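Local coordinates for protein diguanylate cyclase (Pseudomonas aeruginosa, PDB 5M3C) that joins a GGDEF domain holding GTP and calcium to an EAL domain with a calcium site of its own, a tandem build found in bacterial signalling proteins, at residues I129-K134 with I161-R166; G236-L241 with A271-G276; H248-M253 with Q286-S291. One frame throughout, in Å; residues are numbered along the deposited sequence.

Interaction 1 of 3, residues I129-K134 with I161-R166; sequences IALFPK and IEYYTR
The C-terminal end of strand 119-132 runs parallel to the short strand 161-163, the two short axes approaching to 6.3 Å at an angle of 37°, with Ile129 and Tyr163 forming the bridge pair. Helix 139-155 lies between them in the chain, so the pairing closes a beta-alpha-beta unit of the GGDEF domain, and 161-163 adds a parallel strand to an otherwise largely antiparallel sheet. Two backbone bonds straddle the bridge, both made by Ile129. Its N-H points to Glu162 O at 2.8 Å, nearly along the C=O axis of the acceptor (166°), whereas the return bond from Tyr164 N to Ile129 O, 3.1 Å long, is bent and weak. After it the strands part: Tyr164 CB still touches that carbonyl, but Tyr164 and its successors are already loop. On the sheet face that carries Ile129 and Tyr163, these two side chains lie alongside each other and point the same way. Ile129 has CG1 anti to the carbonyl carbon and an extended second torsion (177°), which carries CD1 over one face of the tyrosine ring, 3.7 Å from its centroid, a CH-pi contact. Ile161 crosses Ile129 obliquely, and its CG2 meets the same CD1 at 3.5 Å, roughly at right angles to the ring contact. Helix 96-108 packs on this same face, with Ala103 touching Ile129 and Ile161. Glu162 turns away, and its OE2 forms salt bridges with Arg156 and Arg160, which probably stabilises its charge. Further along, Leu131 CD1 approaches the ring obliquely, 4.2 Å from Tyr163 CE2.

Interaction 2 of 3, residues G236-L241 with A271-G276; sequences GLILPL and AGAQLG
Two helical beginnings meet here, the first turn of helix 238-259 and the short helix 272-276, whose backbone bonds are partly weak, with Leu239 and Gln274 closest in the backbone at 6.0 Å between CA atoms. The contact is apolar and small, burying 206 Å² over both segments. Its tight part is the meeting of Ile238 with Ala271, each with its CB directed at the opposite segment. Ile238 has CG1 anti to the backbone N (chi1 -170°), so that this branch and the CD1 beyond it both rest against one methyl; CG1 stands 3.7 Å from Ala271 CB. The same torsion puts CG2 in the crowded position between backbone N and carbonyl carbon, and from there it approaches Ala273 CB more loosely, at 4.1 Å. Ile238 also touches Ile229 of helix 225-234, which places this end of the contact against the preceding helix.

The looser side belongs to Leu239 and the exposed Ala273. Leu239 sends only its CD2 branch across, 4.0 Å from Ala273 CB, and the same methyl lies over the peptide that links Ala273 to Gln274, with Ala273 O 3.8 Å away. Gln274 meets Leu239 CD2 with its backbone N, while its more distant polar end folds back on its own segment: Ala271 N donates to Gln274 OE1 over 3.2 Å, from above the carbonyl plane, 44° out of it. That bond ties the start of the turn to its fourth residue. Leu237 occupies the N-cap position of helix 238-259, and Ala271 follows strand 266-269, which ends in the calcium ligand Asn269. Thus a helix start packs against the short helix that follows a strand's C-terminal end, in the beta/alpha barrel of the EAL domain.

Interaction 3 of 3, residues H248-M253 with Q286-S291; sequences HACQQM and QLLEQS
Helix 248-253 and helix 286-291 pack side by side in nearly the same direction, their short axes 8.9 Å apart at closest and inclined by 25°, and 187 Å² is buried between them. The apolar part is built on Cys250, whose CB points at the other helix. With SG anti to the carbonyl carbon (chi1 -68°), the sulphur lies 4.2 Å from Leu287 CB and equally far from Leu288 CD2, so it sits beside two consecutive leucines. Leu288 starts out away from this interface, and it is the CD2 branch at its tip that swings back to the sulphur.

Polar atoms enter through Ser291, where the backbones are closest, with 5.4 Å between the CA atoms of Gln251 and Ser291. The Ser291 hydroxyl turns back along its own helix; OG donates to Leu287 O at 3.3 Å, nearly along the C=O axis (171°). Across the interface the same OG meets the peptide between Cys250 and Gln251 by van der Waals contact, 3.6 Å from Gln251 N, which is consistent with the short side chain at the point where the backbones come closest.

Around the pair, Cys250 and Met253 both rest on Leu293 in the loop after helix 280-291, Leu287 leans on Leu246 one turn earlier in helix 238-259, and Ala249 and Met253 face Val268 and Leu266 of strand 266-269.

From the N terminus, interaction 1 comes first and is complete before the others begin: residues 129-134 and 161-166 close a loop that is mostly helix 139-155, inside the GGDEF half. Helix 168-187 then leads into the EAL half, where interactions 2 and 3 cross, their segments alternating as 236-241, 248-253, 271-276 and 286-291. Both start from helix 238-259, then pass strand 266-269 to reach the successive helices 272-276 and 280-291. The two are neighbours, nearest atoms about 7 Å apart; each closes a loop of about 30 residues, and together they pack those two helices on one long helix. Interaction 1 lies apart, its centre 51 Å from that of interaction 3.

Interaction 1 of 3, residues I129-K134 with I161-R166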
loop_
_atom_site.group_PDB
_atom_site.type_symbol
_atom_site.label_atom_id
_atom_site.label_comp_id
_atom_site.label_asym_id
_atom_site.label_seq_id
_atom_site.Cartn_x
_atom_site.Cartn_y
_atom_site.Cartn_z
ATOM N N ILE B 129 26.644 17.379 -5.373
ATOM C CA ILE B 129 27.344 18.624 -5.054
ATOM C C ILE B 129 28.767 18.370 -4.575
ATOM O O ILE B 129 28.995 17.520 -3.715
ATOM C CB ILE B 129 26.613 19.426 -3.960
ATOM C CG1 ILE B 129 25.128 19.561 -4.290
ATOM C CG2 ILE B 129 27.241 20.804 -3.808
ATOM C CD1 ILE B 129 24.332 20.270 -3.215
ATOM N N ALA B 130 29.719 19.116 -5.128
ATOM C CA ALA B 130 31.096 19.074 -4.646
ATOM C C ALA B 130 31.558 20.482 -4.310
ATOM O O ALA B 130 31.507 21.367 -5.154
ATOM C CB ALA B 130 32.009 18.455 -5.691
ATOM N N LEU B 131 32.004 20.685 -3.075
ATOM C CA LEU B 131 32.456 22.000 -2.628
ATOM C C LEU B 131 33.969 22.114 -2.730
ATOM O O LEU B 131 34.682 21.131 -2.541
ATOM C CB LEU B 131 32.030 22.239 -1.178
ATOM C CG LEU B 131 30.535 22.442 -0.927
ATOM C CD1 LEU B 131 30.201 22.205 0.537
ATOM C CD2 LEU B 131 30.101 23.834 -1.357
ATOM N N PHE B 132 34.459 23.311 -3.037
ATOM C CA PHE B 132 35.893 23.570 -2.956
ATOM C C PHE B 132 36.180 24.689 -1.961
ATOM O O PHE B 132 35.412 25.651 -1.856
ATOM C CB PHE B 132 36.509 23.870 -4.331
ATOM C CG PHE B 132 35.871 25.017 -5.067
ATOM C CD1 PHE B 132 34.800 24.802 -5.919
ATOM C CD2 PHE B 132 36.376 26.302 -4.947
ATOM C CE1 PHE B 132 34.228 25.850 -6.618
ATOM C CE2 PHE B 132 35.806 27.354 -5.641
ATOM C CZ PHE B 132 34.733 27.129 -6.479
ATOM N N PRO B 133 37.288 24.558 -1.234
ATOM C CA PRO B 133 38.243 23.464 -1.457
ATOM C C PRO B 133 38.048 22.244 -0.550
ATOM O O PRO B 133 38.944 21.404 -0.458
ATOM C CB PRO B 133 39.599 24.118 -1.164
ATOM C CG PRO B 133 39.290 25.264 -0.263
ATOM C CD PRO B 133 37.940 25.760 -0.687
ATOM N N LYS B 134 36.894 22.138 0.103
ATOM C CA LYS B 134 36.663 21.041 1.044
ATOM C C LYS B 134 36.807 19.685 0.364
ATOM O O LYS B 134 37.417 18.770 0.912
ATOM C CB LYS B 134 35.273 21.148 1.677
ATOM C CG LYS B 134 34.982 20.067 2.709
ATOM C CD LYS B 134 33.520 20.067 3.127
ATOM N N ILE B 161 18.906 15.573 -4.108
ATOM C CA ILE B 161 20.220 16.204 -4.078
ATOM C C ILE B 161 21.116 15.478 -3.081
ATOM O O ILE B 161 20.648 15.036 -2.035
ATOM C CB ILE B 161 20.103 17.690 -3.683
ATOM C CG1 ILE B 161 19.370 18.461 -4.782
ATOM C CG2 ILE B 161 21.474 18.300 -3.444
ATOM C CD1 ILE B 161 19.027 19.891 -4.421
ATOM N N GLU B 162 22.397 15.342 -3.408
ATOM C CA GLU B 162 23.342 14.719 -2.484
ATOM C C GLU B 162 24.686 15.432 -2.453
ATOM O O GLU B 162 25.184 15.900 -3.478
ATOM C CB GLU B 162 23.551 13.249 -2.841
ATOM C CG GLU B 162 22.343 12.366 -2.572
ATOM C CD GLU B 162 22.033 12.219 -1.093
ATOM O OE1 GLU B 162 22.983 12.117 -0.286
ATOM O OE2 GLU B 162 20.836 12.196 -0.740
ATOM N N TYR B 163 25.267 15.510 -1.260
ATOM C CA TYR B 163 26.598 16.078 -1.087
ATOM C C TYR B 163 27.658 14.994 -1.177
ATOM O O TYR B 163 27.379 13.815 -0.957
ATOM C CB TYR B 163 26.710 16.802 0.255
ATOM C CG TYR B 163 26.121 18.189 0.234
ATOM C CD1 TYR B 163 24.784 18.399 0.533
ATOM C CD2 TYR B 163 26.900 19.289 -0.102
ATOM C CE1 TYR B 163 24.237 19.667 0.508
ATOM C CE2 TYR B 163 26.361 20.562 -0.130
ATOM C CZ TYR B 163 25.029 20.744 0.176
ATOM O OH TYR B 163 24.478 22.005 0.153
ATOM N N TYR B 164 28.877 15.403 -1.503
ATOM C CA TYR B 164 29.983 14.471 -1.615
ATOM C C TYR B 164 30.393 13.974 -0.236
ATOM O O TYR B 164 30.245 14.685 0.756
ATOM C CB TYR B 164 31.176 15.133 -2.307
ATOM C CG TYR B 164 32.402 14.251 -2.353
ATOM C CD1 TYR B 164 32.429 13.111 -3.149
ATOM C CD2 TYR B 164 33.529 14.551 -1.600
ATOM C CE1 TYR B 164 33.544 12.297 -3.193
ATOM C CE2 TYR B 164 34.651 13.742 -1.639
ATOM C CZ TYR B 164 34.652 12.616 -2.437
ATOM O OH TYR B 164 35.762 11.803 -2.482
ATOM N N THR B 165 30.883 12.742 -0.179
ATOM C CA THR B 165 31.485 12.208 1.038
ATOM C C THR B 165 32.643 11.288 0.657
ATOM O O THR B 165 32.611 10.629 -0.383
ATOM C CB THR B 165 30.473 11.438 1.919
ATOM O OG1 THR B 165 30.147 10.182 1.309
ATOM C CG2 THR B 165 29.199 12.251 2.142
ATOM N N ARG B 166 33.662 11.252 1.508
ATOM C CA ARG B 166 34.886 10.498 1.236
ATOM C C ARG B 166 34.636 9.152 0.547
ATOM O O ARG B 166 35.382 8.763 -0.349
ATOM C CB ARG B 166 35.656 10.274 2.545
ATOM C CG ARG B 166 36.929 9.455 2.396
ATOM C CD ARG B 166 37.636 9.281 3.733
#

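Interaction 2 of 3, residues G236-L241 with A271-G276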
loop_
_atom_site.group_PDB
_atom_site.type_symbol
_atom_site.label_atom_id
_atom_site.label_comp_id
_atom_site.label_asym_id
_atom_site.label_seq_id
_atom_site.Cartn_x
_atom_site.Cartn_y
_atom_site.Cartn_z
ATOM N N GLY B 236 18.072 -3.223 -14.727
ATOM C CA GLY B 236 17.264 -3.974 -15.689
ATOM C C GLY B 236 17.848 -5.310 -16.108
ATOM O O GLY B 236 18.031 -5.570 -17.297
ATOM N N LEU B 237 18.135 -6.164 -15.132
ATOM C CA LEU B 237 18.643 -7.502 -15.407
ATOM C C LEU B 237 17.787 -8.571 -14.742
ATOM O O LEU B 237 18.086 -9.760 -14.838
ATOM C CB LEU B 237 20.092 -7.629 -14.931
ATOM C CG LEU B 237 21.113 -6.827 -15.741
ATOM C CD1 LEU B 237 22.494 -6.911 -15.110
ATOM C CD2 LEU B 237 21.157 -7.309 -17.184
ATOM N N ILE B 238 16.714 -8.144 -14.082
ATOM C CA ILE B 238 15.857 -9.060 -13.336
ATOM C C ILE B 238 15.108 -10.014 -14.267
ATOM O O ILE B 238 14.952 -11.193 -13.957
ATOM C CB ILE B 238 14.853 -8.300 -12.441
ATOM C CG1 ILE B 238 14.138 -9.266 -11.492
ATOM C CG2 ILE B 238 13.835 -7.541 -13.282
ATOM C CD1 ILE B 238 15.047 -9.920 -10.474
ATOM N N LEU B 239 14.650 -9.507 -15.409
ATOM C CA LEU B 239 13.947 -10.348 -16.371
ATOM C C LEU B 239 14.885 -11.421 -16.927
ATOM O O LEU B 239 14.541 -12.602 -16.924
ATOM C CB LEU B 239 13.333 -9.506 -17.495
ATOM C CG LEU B 239 12.230 -8.535 -17.057
ATOM C CD1 LEU B 239 11.668 -7.781 -18.253
ATOM C CD2 LEU B 239 11.118 -9.262 -16.316
ATOM N N PRO B 240 16.079 -11.016 -17.394
ATOM C CA PRO B 240 17.092 -11.992 -17.802
ATOM C C PRO B 240 17.457 -12.956 -16.670
ATOM O O PRO B 240 17.672 -14.147 -16.912
ATOM C CB PRO B 240 18.299 -11.122 -18.162
ATOM C CG PRO B 240 17.734 -9.790 -18.498
ATOM C CD PRO B 240 16.511 -9.629 -17.647
ATOM N N LEU B 241 17.527 -12.437 -15.448
ATOM C CA LEU B 241 17.862 -13.252 -14.285
ATOM C C LEU B 241 16.787 -14.297 -14.027
ATOM O O LEU B 241 17.082 -15.485 -13.894
ATOM C CB LEU B 241 18.029 -12.366 -13.049
ATOM C CG LEU B 241 18.395 -13.073 -11.740
ATOM C CD1 LEU B 241 19.748 -13.758 -11.847
ATOM C CD2 LEU B 241 18.393 -12.087 -10.583
ATOM N N ALA B 271 10.212 -13.085 -9.179
ATOM C CA ALA B 271 10.288 -11.637 -9.011
ATOM C C ALA B 271 9.023 -10.969 -9.533
ATOM O O ALA B 271 8.387 -11.464 -10.462
ATOM C CB ALA B 271 11.508 -11.087 -9.731
ATOM N N GLY B 272 8.662 -9.841 -8.933
ATOM C CA GLY B 272 7.444 -9.130 -9.307
ATOM C C GLY B 272 7.347 -8.843 -10.794
ATOM O O GLY B 272 6.300 -9.048 -11.407
ATOM N N ALA B 273 8.448 -8.376 -11.376
ATOM C CA ALA B 273 8.461 -7.952 -12.772
ATOM C C ALA B 273 8.244 -9.117 -13.736
ATOM O O ALA B 273 7.647 -8.940 -14.799
ATOM C CB ALA B 273 9.764 -7.238 -13.093
ATOM N N GLN B 274 8.723 -10.304 -13.369
ATOM C CA GLN B 274 8.525 -11.493 -14.196
ATOM C C GLN B 274 7.045 -11.734 -14.445
ATOM O O GLN B 274 6.659 -12.238 -15.498
ATOM C CB GLN B 274 9.119 -12.731 -13.530
ATOM C CG GLN B 274 10.631 -12.731 -13.423
ATOM C CD GLN B 274 11.165 -14.048 -12.900
ATOM O OE1 GLN B 274 11.707 -14.118 -11.796
ATOM N NE2 GLN B 274 11.004 -15.104 -13.687
ATOM N N LEU B 275 6.219 -11.381 -13.466
ATOM C CA LEU B 275 4.780 -11.563 -13.582
ATOM C C LEU B 275 4.219 -10.572 -14.593
ATOM O O LEU B 275 3.207 -10.835 -15.243
ATOM C CB LEU B 275 4.109 -11.370 -12.223
ATOM C CG LEU B 275 2.924 -12.293 -11.943
ATOM C CD1 LEU B 275 3.393 -13.734 -11.805
ATOM C CD2 LEU B 275 2.193 -11.851 -10.687
ATOM N N GLY B 276 4.893 -9.433 -14.723
ATOM C CA GLY B 276 4.502 -8.398 -15.671
ATOM C C GLY B 276 4.794 -8.766 -17.113
ATOM O O GLY B 276 4.236 -8.167 -18.032
#

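Interaction 3 of 3, residues H248-M253 with Q286-S291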
loop_
_atom_site.group_PDB
_atom_site.type_symbol
_atom_site.label_atom_id
_atom_site.label_comp_id
_atom_site.label_asym_id
_atom_site.label_seq_id
_atom_site.Cartn_x
_atom_site.Cartn_y
_atom_site.Cartn_z
ATOM N N HIS B 248 16.913 -23.043 -15.728
ATOM C CA HIS B 248 17.850 -23.903 -15.017
ATOM C C HIS B 248 17.158 -24.673 -13.900
ATOM O O HIS B 248 17.506 -25.823 -13.625
ATOM C CB HIS B 248 19.006 -23.078 -14.458
ATOM C CG HIS B 248 19.985 -22.639 -15.501
ATOM N ND1 HIS B 248 21.193 -23.272 -15.698
ATOM C CD2 HIS B 248 19.929 -21.642 -16.414
ATOM C CE1 HIS B 248 21.843 -22.679 -16.682
ATOM N NE2 HIS B 248 21.098 -21.686 -17.135
ATOM N N ALA B 249 16.179 -24.039 -13.262
ATOM C CA ALA B 249 15.397 -24.700 -12.223
ATOM C C ALA B 249 14.639 -25.872 -12.824
ATOM O O ALA B 249 14.562 -26.944 -12.227
ATOM C CB ALA B 249 14.430 -23.723 -11.578
ATOM N N CYS B 250 14.081 -25.656 -14.012
ATOM C CA CYS B 250 13.371 -26.710 -14.725
ATOM C C CYS B 250 14.339 -27.813 -15.137
ATOM O O CYS B 250 14.202 -28.961 -14.710
ATOM C CB CYS B 250 12.658 -26.145 -15.955
ATOM S SG CYS B 250 11.289 -25.034 -15.560
ATOM N N GLN B 251 15.323 -27.454 -15.957
ATOM C CA GLN B 251 16.307 -28.423 -16.430
ATOM C C GLN B 251 16.663 -29.424 -15.337
ATOM O O GLN B 251 16.459 -30.634 -15.484
ATOM C CB GLN B 251 17.575 -27.709 -16.891
ATOM C CG GLN B 251 17.435 -26.984 -18.219
ATOM C CD GLN B 251 18.692 -26.229 -18.600
ATOM O OE1 GLN B 251 19.710 -26.300 -17.909
ATOM N NE2 GLN B 251 18.627 -25.496 -19.705
ATOM N N GLN B 252 17.193 -28.904 -14.236
ATOM C CA GLN B 252 17.647 -29.735 -13.133
ATOM C C GLN B 252 16.560 -30.706 -12.679
ATOM O O GLN B 252 16.808 -31.905 -12.527
ATOM C CB GLN B 252 18.087 -28.853 -11.963
ATOM C CG GLN B 252 18.721 -29.616 -10.813
ATOM C CD GLN B 252 19.896 -30.464 -11.255
ATOM O OE1 GLN B 252 19.722 -31.510 -11.879
ATOM N NE2 GLN B 252 21.103 -30.022 -10.923
ATOM N N MET B 253 15.355 -30.185 -12.468
ATOM C CA MET B 253 14.238 -31.006 -12.012
ATOM C C MET B 253 13.939 -32.097 -13.035
ATOM O O MET B 253 13.841 -33.274 -12.685
ATOM C CB MET B 253 12.994 -30.145 -11.777
ATOM C CG MET B 253 11.828 -30.897 -11.154
ATOM S SD MET B 253 12.218 -31.590 -9.533
ATOM N N GLN B 286 6.933 -23.615 -22.542
ATOM C CA GLN B 286 8.003 -24.205 -23.323
ATOM C C GLN B 286 9.074 -24.732 -22.452
ATOM O O GLN B 286 9.591 -25.797 -22.692
ATOM C CB GLN B 286 8.654 -23.193 -24.211
ATOM C CG GLN B 286 7.659 -22.376 -24.977
ATOM C CD GLN B 286 8.265 -21.774 -26.211
ATOM O OE1 GLN B 286 9.478 -21.544 -26.272
ATOM N NE2 GLN B 286 7.430 -21.518 -27.210
ATOM N N LEU B 287 9.418 -23.986 -21.425
ATOM C CA LEU B 287 10.506 -24.444 -20.553
ATOM C C LEU B 287 10.242 -25.819 -19.960
ATOM O O LEU B 287 11.161 -26.623 -19.794
ATOM C CB LEU B 287 10.737 -23.449 -19.415
ATOM C CG LEU B 287 11.551 -22.204 -19.762
ATOM C CD1 LEU B 287 11.876 -21.425 -18.500
ATOM C CD2 LEU B 287 12.826 -22.584 -20.498
ATOM N N LEU B 288 8.982 -26.074 -19.632
ATOM C CA LEU B 288 8.569 -27.336 -19.027
ATOM C C LEU B 288 8.610 -28.451 -20.061
ATOM O O LEU B 288 9.135 -29.542 -19.818
ATOM C CB LEU B 288 7.148 -27.192 -18.494
ATOM C CG LEU B 288 7.001 -26.060 -17.477
ATOM C CD1 LEU B 288 5.584 -25.505 -17.460
ATOM C CD2 LEU B 288 7.430 -26.551 -16.103
ATOM N N GLU B 289 8.038 -28.147 -21.219
ATOM C CA GLU B 289 7.997 -29.053 -22.355
ATOM C C GLU B 289 9.396 -29.532 -22.743
ATOM O O GLU B 289 9.600 -30.716 -23.015
ATOM C CB GLU B 289 7.310 -28.339 -23.528
ATOM C CG GLU B 289 7.931 -28.568 -24.897
ATOM C CD GLU B 289 7.562 -27.475 -25.885
ATOM O OE1 GLU B 289 8.401 -27.150 -26.752
ATOM O OE2 GLU B 289 6.440 -26.934 -25.789
ATOM N N GLN B 290 10.356 -28.610 -22.753
ATOM C CA GLN B 290 11.733 -28.932 -23.122
ATOM C C GLN B 290 12.387 -29.909 -22.156
ATOM O O GLN B 290 13.159 -30.775 -22.568
ATOM C CB GLN B 290 12.579 -27.662 -23.184
ATOM C CG GLN B 290 12.253 -26.764 -24.359
ATOM C CD GLN B 290 13.082 -25.499 -24.360
ATOM O OE1 GLN B 290 13.763 -25.187 -23.380
ATOM N NE2 GLN B 290 13.027 -24.759 -25.459
ATOM N N SER B 291 12.087 -29.764 -20.870
ATOM C CA SER B 291 12.708 -30.602 -19.855
ATOM C C SER B 291 11.862 -31.834 -19.540
ATOM O O SER B 291 12.236 -32.647 -18.695
ATOM C CB SER B 291 12.954 -29.790 -18.581
ATOM O OG SER B 291 13.629 -28.578 -18.872
#